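Local coordinates for protein carbon monoxide dehydrogenase (Thermococcus sp. AM4, PDB 6T7J) that probably catalyses the reversible oxidation of carbon monoxide to carbon dioxide at a nickel-iron-sulfur cluster, captured here without its nickel, at residues K177-I180 and K181-E184; V349-A352 and Q353-T357; G503-K506 and I507-L511. All coordinates share one frame; numbering follows the deposited sequence.

Interaction 1: K177-I180 and K181-E184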
loop_
_atom_site.group_PDB
_atom_site.type_symbol
_atom_site.label_atom_id
_atom_site.label_comp_id
_atom_site.label_asym_id
_atom_site.label_seq_id
_atom_site.Cartn_x
_atom_site.Cartn_y
_atom_site.Cartn_z
ATOM N N LYS A 177 -2.482 23.053 -19.381
ATOM C CA LYS A 177 -1.677 23.896 -18.502
ATOM C C LYS A 177 -2.484 24.430 -17.327
ATOM O O LYS A 177 -1.915 24.731 -16.271
ATOM C CB LYS A 177 -1.075 25.058 -19.291
ATOM C CG LYS A 177 -0.488 24.670 -20.637
ATOM C CD LYS A 177 0.096 25.885 -21.346
ATOM C CE LYS A 177 -0.327 25.935 -22.807
ATOM N NZ LYS A 177 -0.056 27.269 -23.415
ATOM N N LYS A 178 -3.802 24.565 -17.488
ATOM C CA LYS A 178 -4.629 25.052 -16.388
ATOM C C LYS A 178 -4.693 24.031 -15.259
ATOM O O LYS A 178 -4.548 24.381 -14.081
ATOM C CB LYS A 178 -6.028 25.395 -16.902
ATOM C CG LYS A 178 -6.040 26.443 -18.007
ATOM C CD LYS A 178 -7.432 27.024 -18.202
ATOM C CE LYS A 178 -7.512 27.868 -19.467
ATOM N NZ LYS A 178 -6.554 29.005 -19.442
ATOM N N ARG A 179 -4.906 22.757 -15.599
ATOM C CA ARG A 179 -4.836 21.702 -14.593
ATOM C C ARG A 179 -3.445 21.637 -13.969
ATOM O O ARG A 179 -3.304 21.400 -12.765
ATOM C CB ARG A 179 -5.205 20.356 -15.220
ATOM C CG ARG A 179 -6.693 20.166 -15.467
ATOM C CD ARG A 179 -7.443 19.985 -14.162
ATOM N NE ARG A 179 -8.026 21.236 -13.689
ATOM C CZ ARG A 179 -8.443 21.439 -12.444
ATOM N NH1 ARG A 179 -8.340 20.470 -11.544
ATOM N NH2 ARG A 179 -8.961 22.607 -12.096
ATOM N N ILE A 180 -2.414 21.844 -14.794
ATOM C CA ILE A 180 -1.026 21.878 -14.324
ATOM C C ILE A 180 -0.854 22.926 -13.243
ATOM O O ILE A 180 -0.279 22.669 -12.171
ATOM C CB ILE A 180 -0.089 22.160 -15.516
ATOM C CG1 ILE A 180 -0.194 21.059 -16.568
ATOM C CG2 ILE A 180 1.343 22.369 -15.047
ATOM C CD1 ILE A 180 0.711 19.894 -16.320
ATOM N N LYS A 181 -1.333 24.143 -13.505
ATOM C CA LYS A 181 -1.188 25.240 -12.567
ATOM C C LYS A 181 -2.027 25.014 -11.313
ATOM O O LYS A 181 -1.595 25.341 -10.201
ATOM C CB LYS A 181 -1.573 26.550 -13.252
ATOM C CG LYS A 181 -1.350 27.788 -12.412
ATOM C CD LYS A 181 0.114 27.939 -12.031
ATOM C CE LYS A 181 0.270 28.250 -10.549
ATOM N NZ LYS A 181 -0.326 29.569 -10.186
ATOM N N VAL A 182 -3.226 24.448 -11.480
ATOM C CA VAL A 182 -4.072 24.122 -10.331
ATOM C C VAL A 182 -3.360 23.138 -9.411
ATOM O O VAL A 182 -3.240 23.364 -8.198
ATOM C CB VAL A 182 -5.424 23.561 -10.809
ATOM C CG1 VAL A 182 -6.125 22.825 -9.680
ATOM C CG2 VAL A 182 -6.301 24.676 -11.354
ATOM N N TRP A 183 -2.880 22.027 -9.976
ATOM C CA TRP A 183 -2.191 21.014 -9.185
ATOM C C TRP A 183 -0.904 21.553 -8.579
ATOM O O TRP A 183 -0.513 21.133 -7.483
ATOM C CB TRP A 183 -1.891 19.790 -10.048
ATOM C CG TRP A 183 -3.106 19.131 -10.623
ATOM C CD1 TRP A 183 -4.340 19.049 -10.051
ATOM C CD2 TRP A 183 -3.199 18.449 -11.880
ATOM N NE1 TRP A 183 -5.198 18.362 -10.875
ATOM C CE2 TRP A 183 -4.521 17.984 -12.005
ATOM C CE3 TRP A 183 -2.292 18.189 -12.912
ATOM C CZ2 TRP A 183 -4.960 17.271 -13.122
ATOM C CZ3 TRP A 183 -2.730 17.483 -14.020
ATOM C CH2 TRP A 183 -4.053 17.033 -14.116
ATOM N N GLU A 184 -0.229 22.473 -9.274
ATOM C CA GLU A 184 0.990 23.063 -8.731
ATOM C C GLU A 184 0.683 23.940 -7.523
ATOM O O GLU A 184 1.368 23.861 -6.496
ATOM C CB GLU A 184 1.707 23.862 -9.818
ATOM C CG GLU A 184 2.969 24.567 -9.359
ATOM C CD GLU A 184 3.602 25.388 -10.466
ATOM O OE1 GLU A 184 4.499 26.204 -10.166
ATOM O OE2 GLU A 184 3.201 25.217 -11.637
#
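K181 and K177 meet through their backbones on the solvent side of helix 177-186, a surface alpha-helix in which each residue of the second turn reaches back to the one four places earlier. K181 N donates to K177 O at 2.9 Å, and both lysines are exposed. V182 repeats the bond to K178 O and adds a side-chain contact. It lies alongside R179, pointing the same way, with CG1 over one face of the guanidinium and CG2 3.5 Å from R179 NH2. NH2 forms a salt bridge with D542, and NH1 bonds to the carbonyl of I600. W183 follows with a nearly straight bond, its N 2.9 Å from R179 O and the N-H...O angle 173°. CG of W183 sits anti to its carbonyl carbon (chi1 -60°), which folds the indole back along the helix under R179. R179 CB then stands over the six-membered ring, 3.8 Å from its centroid, a CH-pi contact, and R179 O lies over the same face. The guanidinium is turned almost perpendicular to the indole, the planes 86° apart. NE1 of W183 bonds to A569 O, and W228 meets the ring edge-to-face. Were W183 replaced by an alanine, A569 O would probably lose this donor and the CB-CD part of R179 the flat surface it rests on. E184 ends the walk: N bonds to I180 O, and CB rests 3.3 Å from that same oxygen.

Interaction 2: V349-A352 and Q353-T357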
loop_
_atom_site.group_PDB
_atom_site.type_symbol
_atom_site.label_atom_id
_atom_site.label_comp_id
_atom_site.label_asym_id
_atom_site.label_seq_id
_atom_site.Cartn_x
_atom_site.Cartn_y
_atom_site.Cartn_z
ATOM N N VAL A 349 -14.371 -20.247 -8.567
ATOM C CA VAL A 349 -13.847 -21.607 -8.506
ATOM C C VAL A 349 -14.880 -22.536 -7.881
ATOM O O VAL A 349 -15.247 -23.562 -8.466
ATOM C CB VAL A 349 -12.510 -21.641 -7.745
ATOM C CG1 VAL A 349 -12.167 -23.064 -7.340
ATOM C CG2 VAL A 349 -11.409 -21.055 -8.609
ATOM N N ASP A 350 -15.386 -22.167 -6.701
ATOM C CA ASP A 350 -16.433 -22.944 -6.042
ATOM C C ASP A 350 -17.556 -23.287 -7.006
ATOM O O ASP A 350 -17.864 -24.462 -7.233
ATOM C CB ASP A 350 -16.986 -22.169 -4.853
ATOM C CG ASP A 350 -16.100 -22.260 -3.663
ATOM O OD1 ASP A 350 -15.679 -23.361 -3.262
ATOM O OD2 ASP A 350 -15.794 -21.198 -3.136
ATOM N N VAL A 351 -18.160 -22.257 -7.605
ATOM C CA VAL A 351 -19.245 -22.462 -8.563
ATOM C C VAL A 351 -18.801 -23.410 -9.670
ATOM O O VAL A 351 -19.502 -24.373 -10.010
ATOM C CB VAL A 351 -19.716 -21.111 -9.126
ATOM C CG1 VAL A 351 -20.808 -21.311 -10.164
ATOM C CG2 VAL A 351 -20.200 -20.213 -8.000
ATOM N N ALA A 352 -17.605 -23.175 -10.221
ATOM C CA ALA A 352 -17.144 -23.992 -11.337
ATOM C C ALA A 352 -16.962 -25.448 -10.943
ATOM O O ALA A 352 -17.004 -26.325 -11.813
ATOM C CB ALA A 352 -15.833 -23.443 -11.901
ATOM N N GLN A 353 -16.772 -25.729 -9.652
ATOM C CA GLN A 353 -16.599 -27.108 -9.223
ATOM C C GLN A 353 -17.908 -27.882 -9.189
ATOM O O GLN A 353 -17.878 -29.108 -9.038
ATOM C CB GLN A 353 -15.920 -27.151 -7.852
ATOM C CG GLN A 353 -14.407 -27.288 -7.945
ATOM C CD GLN A 353 -13.698 -26.909 -6.660
ATOM O OE1 GLN A 353 -14.275 -26.270 -5.782
ATOM N NE2 GLN A 353 -12.435 -27.302 -6.545
ATOM N N CYS A 354 -19.049 -27.211 -9.333
ATOM C CA CYS A 354 -20.319 -27.910 -9.466
ATOM C C CYS A 354 -20.691 -28.149 -10.924
ATOM O O CYS A 354 -21.796 -28.629 -11.201
ATOM C CB CYS A 354 -21.427 -27.138 -8.746
ATOM S SG CYS A 354 -21.315 -27.216 -6.942
ATOM N N TYR A 355 -19.799 -27.822 -11.850
ATOM C CA TYR A 355 -19.983 -28.125 -13.264
ATOM C C TYR A 355 -18.693 -28.768 -13.770
ATOM O O TYR A 355 -17.863 -29.267 -13.000
ATOM C CB TYR A 355 -20.342 -26.865 -14.062
ATOM C CG TYR A 355 -21.595 -26.158 -13.604
ATOM C CD1 TYR A 355 -21.559 -25.243 -12.559
ATOM C CD2 TYR A 355 -22.816 -26.395 -14.225
ATOM C CE1 TYR A 355 -22.704 -24.591 -12.141
ATOM C CE2 TYR A 355 -23.965 -25.749 -13.814
ATOM C CZ TYR A 355 -23.904 -24.849 -12.772
ATOM O OH TYR A 355 -25.046 -24.204 -12.361
ATOM N N HIS A 356 -18.516 -28.759 -15.088
ATOM C CA HIS A 356 -17.266 -29.157 -15.717
ATOM C C HIS A 356 -16.311 -27.988 -15.913
ATOM O O HIS A 356 -15.142 -28.214 -16.246
ATOM C CB HIS A 356 -17.545 -29.809 -17.076
ATOM C CG HIS A 356 -18.101 -28.862 -18.097
ATOM N ND1 HIS A 356 -18.987 -27.857 -17.776
ATOM C CD2 HIS A 356 -17.894 -28.769 -19.432
ATOM C CE1 HIS A 356 -19.303 -27.185 -18.868
ATOM N NE2 HIS A 356 -18.653 -27.719 -19.887
ATOM N N THR A 357 -16.783 -26.761 -15.697
ATOM C CA THR A 357 -16.040 -25.561 -16.059
ATOM C C THR A 357 -14.663 -25.532 -15.411
ATOM O O THR A 357 -14.508 -25.836 -14.225
ATOM C CB THR A 357 -16.834 -24.319 -15.644
ATOM O OG1 THR A 357 -18.095 -24.309 -16.325
ATOM C CG2 THR A 357 -16.064 -23.048 -15.973
HETATM O O HOH W 1 -14.837 -28.112 -13.207
#
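Q353 N is gripped by two carbonyls at once, those of V349 and D350, each 2.9 Å away, as the chain leaves helix 347-352. The V349 oxygen receives it almost head-on, with a C=O...N angle of 166°; the D350 oxygen is approached from well above its carbonyl plane. From bonds to the fourth and third residues back at Q353, the pattern changes to the third alone: C354 N to V351 O at 3.0 Å and Y355 N to A352 O at 3.2 Å. The last of these closes a type I beta turn from A352 to Y355, which brings the chain round toward the next strand. A water lies 3.1 Å from A352 O and can bond to it; its very short approach to T357 O is doubtful.

Among the side chains, Q353 lies alongside V349, its OE1 4.1 Å from V349 CG1. Y355 presents the edge of its ring to the backbone, with V351 O in the ring plane and 3.4 Å from CD1. CG of Y355 stands beside its own N (chi1 -59°), which swings the ring back to that carbonyl, and CE1 also brushes V351 CG1. T357 CB packs on A352 CB at 4.0 Å.

Charge reaches outward too: D350 forms a salt bridge with K74 of the second subunit, and R403 makes a cation-pi contact with Y355. The turn belongs to a beta-alpha-beta crossover of a parallel sheet, where helix 347-352 leads from strand 336-339 into strand 358-361; V349 and A352 rest on V359, while V351 and T357 pack against helix 325-330.

Interaction 3: G503-K506 and I507-L511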
loop_
_atom_site.group_PDB
_atom_site.type_symbol
_atom_site.label_atom_id
_atom_site.label_comp_id
_atom_site.label_asym_id
_atom_site.label_seq_id
_atom_site.Cartn_x
_atom_site.Cartn_y
_atom_site.Cartn_z
ATOM N N GLY A 503 -32.320 17.465 -29.181
ATOM C CA GLY A 503 -31.016 17.874 -29.683
ATOM C C GLY A 503 -30.051 16.712 -29.824
ATOM O O GLY A 503 -29.363 16.576 -30.844
ATOM N N LEU A 504 -29.983 15.858 -28.799
ATOM C CA LEU A 504 -29.119 14.686 -28.872
ATOM C C LEU A 504 -29.573 13.743 -29.978
ATOM O O LEU A 504 -28.745 13.178 -30.696
ATOM C CB LEU A 504 -29.089 13.966 -27.524
ATOM C CG LEU A 504 -28.004 12.902 -27.336
ATOM C CD1 LEU A 504 -26.627 13.455 -27.680
ATOM C CD2 LEU A 504 -28.028 12.363 -25.913
ATOM N N LYS A 505 -30.888 13.566 -30.134
ATOM C CA LYS A 505 -31.409 12.744 -31.222
ATOM C C LYS A 505 -30.954 13.279 -32.577
ATOM O O LYS A 505 -30.442 12.530 -33.420
ATOM C CB LYS A 505 -32.937 12.696 -31.140
ATOM C CG LYS A 505 -33.624 11.839 -32.185
ATOM C CD LYS A 505 -35.108 11.683 -31.874
ATOM C CE LYS A 505 -35.338 11.336 -30.408
ATOM N NZ LYS A 505 -36.787 11.216 -30.077
ATOM N N LYS A 506 -31.119 14.587 -32.790
ATOM C CA LYS A 506 -30.728 15.186 -34.061
ATOM C C LYS A 506 -29.238 15.014 -34.319
ATOM O O LYS A 506 -28.834 14.643 -35.427
ATOM C CB LYS A 506 -31.108 16.667 -34.085
ATOM C CG LYS A 506 -32.585 16.932 -33.856
ATOM C CD LYS A 506 -32.910 18.412 -33.918
ATOM C CE LYS A 506 -34.255 18.640 -34.583
ATOM N NZ LYS A 506 -34.175 18.463 -36.059
ATOM N N ILE A 507 -28.399 15.251 -33.307
ATOM C CA ILE A 507 -26.963 15.196 -33.565
ATOM C C ILE A 507 -26.473 13.755 -33.715
ATOM O O ILE A 507 -25.564 13.483 -34.512
ATOM C CB ILE A 507 -26.184 15.964 -32.480
ATOM C CG1 ILE A 507 -24.816 16.377 -33.025
ATOM C CG2 ILE A 507 -26.043 15.144 -31.205
ATOM C CD1 ILE A 507 -23.976 17.140 -32.039
ATOM N N CYS A 508 -27.070 12.804 -32.988
ATOM C CA CYS A 508 -26.677 11.410 -33.152
ATOM C C CYS A 508 -27.120 10.866 -34.501
ATOM O O CYS A 508 -26.447 9.999 -35.068
ATOM C CB CYS A 508 -27.248 10.560 -32.017
ATOM S SG CYS A 508 -26.679 11.019 -30.364
ATOM N N GLU A 509 -28.238 11.357 -35.038
ATOM C CA GLU A 509 -28.590 10.972 -36.399
ATOM C C GLU A 509 -27.746 11.715 -37.431
ATOM O O GLU A 509 -27.532 11.202 -38.535
ATOM C CB GLU A 509 -30.082 11.199 -36.643
ATOM C CG GLU A 509 -30.934 9.988 -36.280
ATOM C CD GLU A 509 -32.411 10.307 -36.188
ATOM O OE1 GLU A 509 -32.990 10.747 -37.205
ATOM O OE2 GLU A 509 -32.998 10.113 -35.101
ATOM N N ALA A 510 -27.244 12.903 -37.086
ATOM C CA ALA A 510 -26.367 13.635 -37.990
ATOM C C ALA A 510 -24.967 13.041 -38.054
ATOM O O ALA A 510 -24.269 13.242 -39.055
ATOM C CB ALA A 510 -26.285 15.104 -37.569
ATOM N N LEU A 511 -24.535 12.329 -37.014
ATOM C CA LEU A 511 -23.222 11.698 -37.006
ATOM C C LEU A 511 -23.287 10.176 -36.989
ATOM O O LEU A 511 -22.235 9.527 -37.009
ATOM C CB LEU A 511 -22.405 12.199 -35.810
ATOM C CG LEU A 511 -22.358 13.720 -35.639
ATOM C CD1 LEU A 511 -21.461 14.102 -34.477
ATOM C CD2 LEU A 511 -21.893 14.397 -36.922
#
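G503 O takes the amide of I507 at 3.0 Å, the first of four i to i+4 bonds that link the two segments. G503 N, like L504 N, donates to the carboxylate of D473, which thereby holds the first turn. L504 carries the apolar contact: its CD1 lies 3.6 Å from C508 SG and 4.0 Å from I507 CG2. I507 CG2 is wedged between its own N and carbonyl carbon, a crowded position that sets the methyl 3.4 Å from L504 O. All this happens on helix 502-511, part of the connection from strand 474-478 to strand 516-518 in a parallel, Rossmann-like sheet; V497 packs on C508 and I442 on I507. K505 runs beside E509, the two pointing the same way. With K505 CG anti to N (chi1 -178°), its aliphatic stem comes within 3.4 Å of E509 OE2, yet NZ stays 6.4 Å from that oxygen, so the opposite charges probably attract only at a distance and no salt bridge forms. K506, an exposed residue, contributes its carbonyl: O accepts A510 N at 2.9 Å with a bent N-H...O angle of 137°, and A510 CB touches the same oxygen.

Overall arrangement
Three local contacts, two within helices and one where a helix ends in a turn, lie at the periphery of the subunit, each about 25 to 27 Å from its centre. Interactions 1 and 2 are on opposite sides of that centre, 51 Å between centres; interaction 3 is 34 Å from the first and 46 Å from the second, and none touches another. Interactions 2 and 3 belong to two similar parallel sheets, both with strand order 3-2-1-4-5-6. The broken cluster draws pocket residues from both sheet domains: C343 follows strand 336-339, and C481 follows strand 474-478. Interaction 2 alone reaches the second subunit, at its K74, three residues before C77 in that subunit's four-iron cluster pocket.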